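Local coordinates for thermosome subunit (Methanococcoides burtonii, PDB 3AQ1), which probably acts as an ATP-dependent protein-folding chaperone of the group II (thermosome, TCP-1) type, binding unfolded chains and hydrolysing ATP, at residues A[365-370]-A[419-424]; A[415-420]-A[435-440]. All blocks are in the same frame, centred on the assembly; numbering follows the deposited sequence.

Interaction 1. Residues A[365-370]-A[419-424]; sequences SEVELS and SQHEKG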
loop_
_atom_site.group_PDB
_atom_site.type_symbol
_atom_site.label_atom_id
_atom_site.label_comp_id
_atom_site.label_asym_id
_atom_site.label_seq_id
_atom_site.Cartn_x
_atom_site.Cartn_y
_atom_site.Cartn_z
ATOM N N SER A 365 -11.779 -19.455 0.435
ATOM C CA SER A 365 -10.445 -20.065 0.375
ATOM C C SER A 365 -10.160 -21.012 1.544
ATOM O O SER A 365 -9.390 -21.964 1.419
ATOM C CB SER A 365 -9.348 -19.002 0.259
ATOM O OG SER A 365 -9.117 -18.352 1.491
ATOM N N GLU A 366 -10.788 -20.766 2.683
ATOM C CA GLU A 366 -10.616 -21.669 3.801
ATOM C C GLU A 366 -11.284 -23.010 3.496
ATOM O O GLU A 366 -10.724 -24.081 3.758
ATOM C CB GLU A 366 -11.167 -21.041 5.072
ATOM C CG GLU A 366 -10.238 -19.988 5.677
ATOM C CD GLU A 366 -10.434 -18.589 5.105
ATOM O OE1 GLU A 366 -11.314 -18.392 4.238
ATOM O OE2 GLU A 366 -9.702 -17.676 5.537
ATOM N N VAL A 367 -12.481 -22.938 2.926
ATOM C CA VAL A 367 -13.240 -24.118 2.531
ATOM C C VAL A 367 -12.502 -24.937 1.463
ATOM O O VAL A 367 -12.362 -26.154 1.598
ATOM C CB VAL A 367 -14.606 -23.687 2.014
ATOM C CG1 VAL A 367 -15.368 -24.848 1.385
ATOM C CG2 VAL A 367 -15.383 -23.049 3.140
ATOM N N GLU A 368 -12.027 -24.267 0.410
ATOM C CA GLU A 368 -11.179 -24.906 -0.600
ATOM C C GLU A 368 -9.918 -25.520 0.025
ATOM O O GLU A 368 -9.622 -26.691 -0.188
ATOM C CB GLU A 368 -10.788 -23.920 -1.713
ATOM C CG GLU A 368 -10.341 -24.595 -3.002
ATOM C CD GLU A 368 -11.441 -25.463 -3.608
ATOM O OE1 GLU A 368 -12.627 -25.095 -3.474
ATOM O OE2 GLU A 368 -11.127 -26.512 -4.216
ATOM N N LEU A 369 -9.177 -24.732 0.792
ATOM C CA LEU A 369 -8.010 -25.258 1.491
ATOM C C LEU A 369 -8.381 -26.460 2.323
ATOM O O LEU A 369 -7.759 -27.508 2.202
ATOM C CB LEU A 369 -7.376 -24.194 2.377
ATOM C CG LEU A 369 -6.595 -23.168 1.568
ATOM C CD1 LEU A 369 -6.043 -22.106 2.476
ATOM C CD2 LEU A 369 -5.488 -23.879 0.848
ATOM N N SER A 370 -9.402 -26.314 3.163
ATOM C CA SER A 370 -9.826 -27.401 4.045
ATOM C C SER A 370 -10.137 -28.667 3.272
ATOM O O SER A 370 -9.699 -29.758 3.640
ATOM C CB SER A 370 -11.048 -26.993 4.845
ATOM O OG SER A 370 -11.572 -28.103 5.548
ATOM N N SER A 419 -20.944 -28.219 -0.596
ATOM C CA SER A 419 -21.573 -28.691 -1.815
ATOM C C SER A 419 -20.963 -27.950 -2.997
ATOM O O SER A 419 -20.394 -28.558 -3.901
ATOM C CB SER A 419 -23.085 -28.473 -1.757
ATOM O OG SER A 419 -23.672 -28.585 -3.045
ATOM N N GLN A 420 -21.046 -26.628 -2.972
ATOM C CA GLN A 420 -20.534 -25.840 -4.078
ATOM C C GLN A 420 -19.036 -26.027 -4.336
ATOM O O GLN A 420 -18.610 -26.115 -5.484
ATOM C CB GLN A 420 -20.904 -24.369 -3.914
ATOM C CG GLN A 420 -22.316 -24.105 -4.357
ATOM C CD GLN A 420 -22.538 -22.658 -4.695
ATOM O OE1 GLN A 420 -23.407 -22.000 -4.116
ATOM N NE2 GLN A 420 -21.743 -22.138 -5.631
ATOM N N HIS A 421 -18.235 -26.105 -3.284
ATOM C CA HIS A 421 -16.812 -26.347 -3.482
ATOM C C HIS A 421 -16.496 -27.754 -3.991
ATOM O O HIS A 421 -15.718 -27.910 -4.940
ATOM C CB HIS A 421 -16.020 -25.990 -2.232
ATOM C CG HIS A 421 -15.704 -24.531 -2.141
ATOM N ND1 HIS A 421 -14.458 -24.022 -2.436
ATOM C CD2 HIS A 421 -16.485 -23.469 -1.839
ATOM C CE1 HIS A 421 -14.480 -22.709 -2.298
ATOM N NE2 HIS A 421 -15.698 -22.347 -1.938
ATOM N N GLU A 422 -17.112 -28.764 -3.375
ATOM C CA GLU A 422 -17.008 -30.140 -3.848
ATOM C C GLU A 422 -17.340 -30.212 -5.335
ATOM O O GLU A 422 -16.783 -31.030 -6.065
ATOM C CB GLU A 422 -17.957 -31.058 -3.071
ATOM C CG GLU A 422 -17.529 -31.368 -1.644
ATOM C CD GLU A 422 -18.636 -32.015 -0.819
ATOM O OE1 GLU A 422 -19.731 -32.324 -1.368
ATOM O OE2 GLU A 422 -18.398 -32.211 0.393
ATOM N N LYS A 423 -18.251 -29.350 -5.777
ATOM C CA LYS A 423 -18.701 -29.348 -7.166
ATOM C C LYS A 423 -17.892 -28.407 -8.075
ATOM O O LYS A 423 -18.226 -28.240 -9.247
ATOM C CB LYS A 423 -20.203 -29.035 -7.250
ATOM C CG LYS A 423 -21.111 -30.136 -6.685
ATOM C CD LYS A 423 -22.585 -29.721 -6.742
ATOM C CE LYS A 423 -23.529 -30.853 -6.360
ATOM N NZ LYS A 423 -23.407 -31.219 -4.923
ATOM N N GLY A 424 -16.836 -27.796 -7.534
ATOM C CA GLY A 424 -15.862 -27.082 -8.346
ATOM C C GLY A 424 -15.973 -25.571 -8.441
ATOM O O GLY A 424 -15.328 -24.961 -9.291
#

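Interaction 2. Residues A[415-420]-A[435-440]; sequences VELRSQ and GEVVDM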
loop_
_atom_site.group_PDB
_atom_site.type_symbol
_atom_site.label_atom_id
_atom_site.label_comp_id
_atom_site.label_asym_id
_atom_site.label_seq_id
_atom_site.Cartn_x
_atom_site.Cartn_y
_atom_site.Cartn_z
ATOM N N VAL A 415 -22.893 -26.604 4.814
ATOM C CA VAL A 415 -23.410 -27.592 3.887
ATOM C C VAL A 415 -23.337 -27.013 2.487
ATOM O O VAL A 415 -22.777 -27.611 1.576
ATOM C CB VAL A 415 -24.857 -27.967 4.250
ATOM C CG1 VAL A 415 -25.576 -28.645 3.079
ATOM C CG2 VAL A 415 -24.863 -28.835 5.506
ATOM N N GLU A 416 -23.878 -25.816 2.332
ATOM C CA GLU A 416 -23.939 -25.182 1.032
ATOM C C GLU A 416 -22.539 -24.846 0.494
ATOM O O GLU A 416 -22.297 -24.966 -0.707
ATOM C CB GLU A 416 -24.857 -23.957 1.094
ATOM C CG GLU A 416 -24.929 -23.142 -0.179
ATOM C CD GLU A 416 -25.488 -23.940 -1.338
ATOM O OE1 GLU A 416 -25.929 -25.087 -1.098
ATOM O OE2 GLU A 416 -25.484 -23.425 -2.483
ATOM N N LEU A 417 -21.614 -24.445 1.370
ATOM C CA LEU A 417 -20.243 -24.173 0.920
ATOM C C LEU A 417 -19.524 -25.447 0.484
ATOM O O LEU A 417 -18.838 -25.461 -0.540
ATOM C CB LEU A 417 -19.415 -23.413 1.964
ATOM C CG LEU A 417 -19.823 -21.948 2.153
ATOM C CD1 LEU A 417 -19.098 -21.309 3.315
ATOM C CD2 LEU A 417 -19.638 -21.137 0.877
ATOM N N ARG A 418 -19.693 -26.518 1.249
ATOM C CA ARG A 418 -19.083 -27.790 0.883
ATOM C C ARG A 418 -19.631 -28.320 -0.422
ATOM O O ARG A 418 -18.878 -28.811 -1.257
ATOM C CB ARG A 418 -19.242 -28.825 1.991
ATOM C CG ARG A 418 -18.267 -28.600 3.126
ATOM C CD ARG A 418 -18.132 -29.823 3.960
ATOM N NE ARG A 418 -17.191 -29.628 5.050
ATOM C CZ ARG A 418 -16.827 -30.595 5.883
ATOM N NH1 ARG A 418 -17.330 -31.815 5.730
ATOM N NH2 ARG A 418 -15.963 -30.346 6.857
ATOM N N SER A 419 -20.944 -28.219 -0.596
ATOM C CA SER A 419 -21.573 -28.691 -1.815
ATOM C C SER A 419 -20.963 -27.950 -2.997
ATOM O O SER A 419 -20.394 -28.558 -3.901
ATOM C CB SER A 419 -23.085 -28.473 -1.757
ATOM O OG SER A 419 -23.672 -28.585 -3.045
ATOM N N GLN A 420 -21.046 -26.628 -2.972
ATOM C CA GLN A 420 -20.534 -25.840 -4.078
ATOM C C GLN A 420 -19.036 -26.027 -4.336
ATOM O O GLN A 420 -18.610 -26.115 -5.484
ATOM C CB GLN A 420 -20.904 -24.369 -3.914
ATOM C CG GLN A 420 -22.316 -24.105 -4.357
ATOM C CD GLN A 420 -22.538 -22.658 -4.695
ATOM O OE1 GLN A 420 -23.407 -22.000 -4.116
ATOM N NE2 GLN A 420 -21.743 -22.138 -5.631
ATOM N N GLY A 435 -26.929 -13.118 3.405
ATOM C CA GLY A 435 -27.049 -14.448 3.977
ATOM C C GLY A 435 -26.877 -15.605 3.001
ATOM O O GLY A 435 -26.950 -16.770 3.403
ATOM N N GLU A 436 -26.637 -15.297 1.726
ATOM C CA GLU A 436 -26.477 -16.323 0.689
ATOM C C GLU A 436 -25.022 -16.703 0.393
ATOM O O GLU A 436 -24.086 -15.996 0.759
ATOM C CB GLU A 436 -27.128 -15.874 -0.619
ATOM C CG GLU A 436 -28.634 -15.968 -0.662
ATOM C CD GLU A 436 -29.191 -15.422 -1.972
ATOM O OE1 GLU A 436 -28.457 -14.689 -2.683
ATOM O OE2 GLU A 436 -30.361 -15.727 -2.291
ATOM N N VAL A 437 -24.852 -17.832 -0.285
ATOM C CA VAL A 437 -23.557 -18.237 -0.795
ATOM C C VAL A 437 -23.489 -17.955 -2.290
ATOM O O VAL A 437 -24.337 -18.408 -3.055
ATOM C CB VAL A 437 -23.304 -19.716 -0.569
ATOM C CG1 VAL A 437 -22.047 -20.120 -1.298
ATOM C CG2 VAL A 437 -23.186 -20.008 0.907
ATOM N N VAL A 438 -22.477 -17.203 -2.708
ATOM C CA VAL A 438 -22.404 -16.729 -4.085
ATOM C C VAL A 438 -20.956 -16.609 -4.562
ATOM O O VAL A 438 -20.022 -16.838 -3.777
ATOM C CB VAL A 438 -23.121 -15.368 -4.230
ATOM C CG1 VAL A 438 -24.645 -15.549 -4.183
ATOM C CG2 VAL A 438 -22.663 -14.398 -3.147
ATOM N N ASP A 439 -20.777 -16.264 -5.844
ATOM C CA ASP A 439 -19.439 -16.073 -6.432
ATOM C C ASP A 439 -18.768 -14.812 -5.864
ATOM O O ASP A 439 -19.074 -13.693 -6.275
ATOM C CB ASP A 439 -19.524 -15.998 -7.963
ATOM C CG ASP A 439 -18.166 -16.136 -8.638
ATOM O OD1 ASP A 439 -17.221 -15.436 -8.224
ATOM O OD2 ASP A 439 -18.044 -16.946 -9.584
ATOM N N MET A 440 -17.860 -14.994 -4.911
ATOM C CA MET A 440 -17.312 -13.863 -4.175
ATOM C C MET A 440 -16.502 -12.903 -5.048
ATOM O O MET A 440 -16.295 -11.742 -4.675
ATOM C CB MET A 440 -16.489 -14.344 -2.980
ATOM C CG MET A 440 -17.324 -14.942 -1.846
ATOM S SD MET A 440 -18.180 -13.760 -0.804
ATOM C CE MET A 440 -19.762 -13.644 -1.608
#

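Interaction 1. Residues A[365-370]-A[419-424]
His421 points its imidazole at Val367 and Glu368, and the two neighbours on helix 364-378 use it in different ways: the valine takes a face, the glutamate takes the edge. The CG1 methyl of Val367 rides 3.5 Å above the plane of the His421 ring, displaced toward the rim, in a CH-pi contact. Its nearest ring atom is His421 CG, 3.6 Å from Val367 CG1. The aliphatic group thus covers part of one face while the polar exchange takes place at the ring's border. There, His421 ND1 donates to Glu368 OE1 in a nearly straight hydrogen bond, with an angle of 161° at the hydrogen. The modelled separation of 2.4 Å between His421 ND1 and Glu368 OE1 is unusually short, and at 2.75 Å resolution its exact value is doubtful. The carboxylate is turned 31° out of the ring plane. With CG of Glu368 anti to the backbone N, a bend at chi2 (61°) swings the carboxylate round until OE1 meets the ring nitrogen. Nearer the backbone, Glu368 CB also passes 3.7 Å from His421 ND1.

The ring is gripped at both nitrogens, since His421 NE2 is hydrogen-bonded to the carbonyl oxygen of Ala428, which should fix its rotation. The second oxygen of Glu368, OE2, meets Arg372 in a salt bridge, so this buried carboxylate has a cationic partner as well as the histidine. The arrangement is a worked case of a buried His-carboxylate pair tying two helices together.

His421 lies in the last turn of helix 410-422, which Gly424 ends in a Schellman motif. Around the contact, Glu368 also touches Ile92 of helix 71-92, and Val367 packs on Pro399 of helix 397-405.

Interaction 2. Residues A[415-420]-A[435-440]
Leu417 and Val437 mark the closest approach of the two backbones, with CA atoms 7.0 Å apart, where strand 437-439 runs past helix segment 415-420 at an axis distance of 9.5 Å and an angle of 36°. Val437 is the single strand residue that carries the contact, and three helix side chains meet its two methyls. Holding CG1 anti to the backbone N (chi1 172°) sends that methyl to Leu417 CD2, 3.4 Å away, and to the amide oxygen OE1 of Gln420. The other methyl, Val437 CG2, meets Leu417 CD2 as well, and also Glu416 CG at 3.7 Å. Glu416 therefore contributes the aliphatic part of its chain, while Gln420 slides alongside the valine in the reverse direction and uses its NE2 to hydrogen-bond Asn425 OD1. With Val437 replaced by an alanine, both methyls go, which is likely to open a gap beside Leu417 CD2, leave the Glu416 methylene without its apolar partner and remove the contact at Gln420 OE1.

The contact joins helix 410-422 to the two-stranded antiparallel hairpin that follows it. Val438 is backbone-bonded to Gly429 of the partner strand 428-430, and both Val437 and Gln420 touch Ala428, so that strand lines the same junction.

In the fold
Helix 410-422 is common to both interactions, whose centres are about 9 Å apart and which share Ser419 and Gln420. One set of its side chains turns to helix 364-378 and another to the hairpin strand 437-439, illustrating how a helix can join unlike neighbours by different chemistry: a His-carboxylate bond with a CH-pi contact in interaction 1, mainly apolar packing in interaction 2. They touch where Val367 CG1 lies 4.0 Å from Leu417 O. Ala428 couples them further, accepting a bond from His421 and packing on Val437. Both centres lie about 30 Å from the chain centre, a placement consistent with the equatorial domain of group II chaperonins.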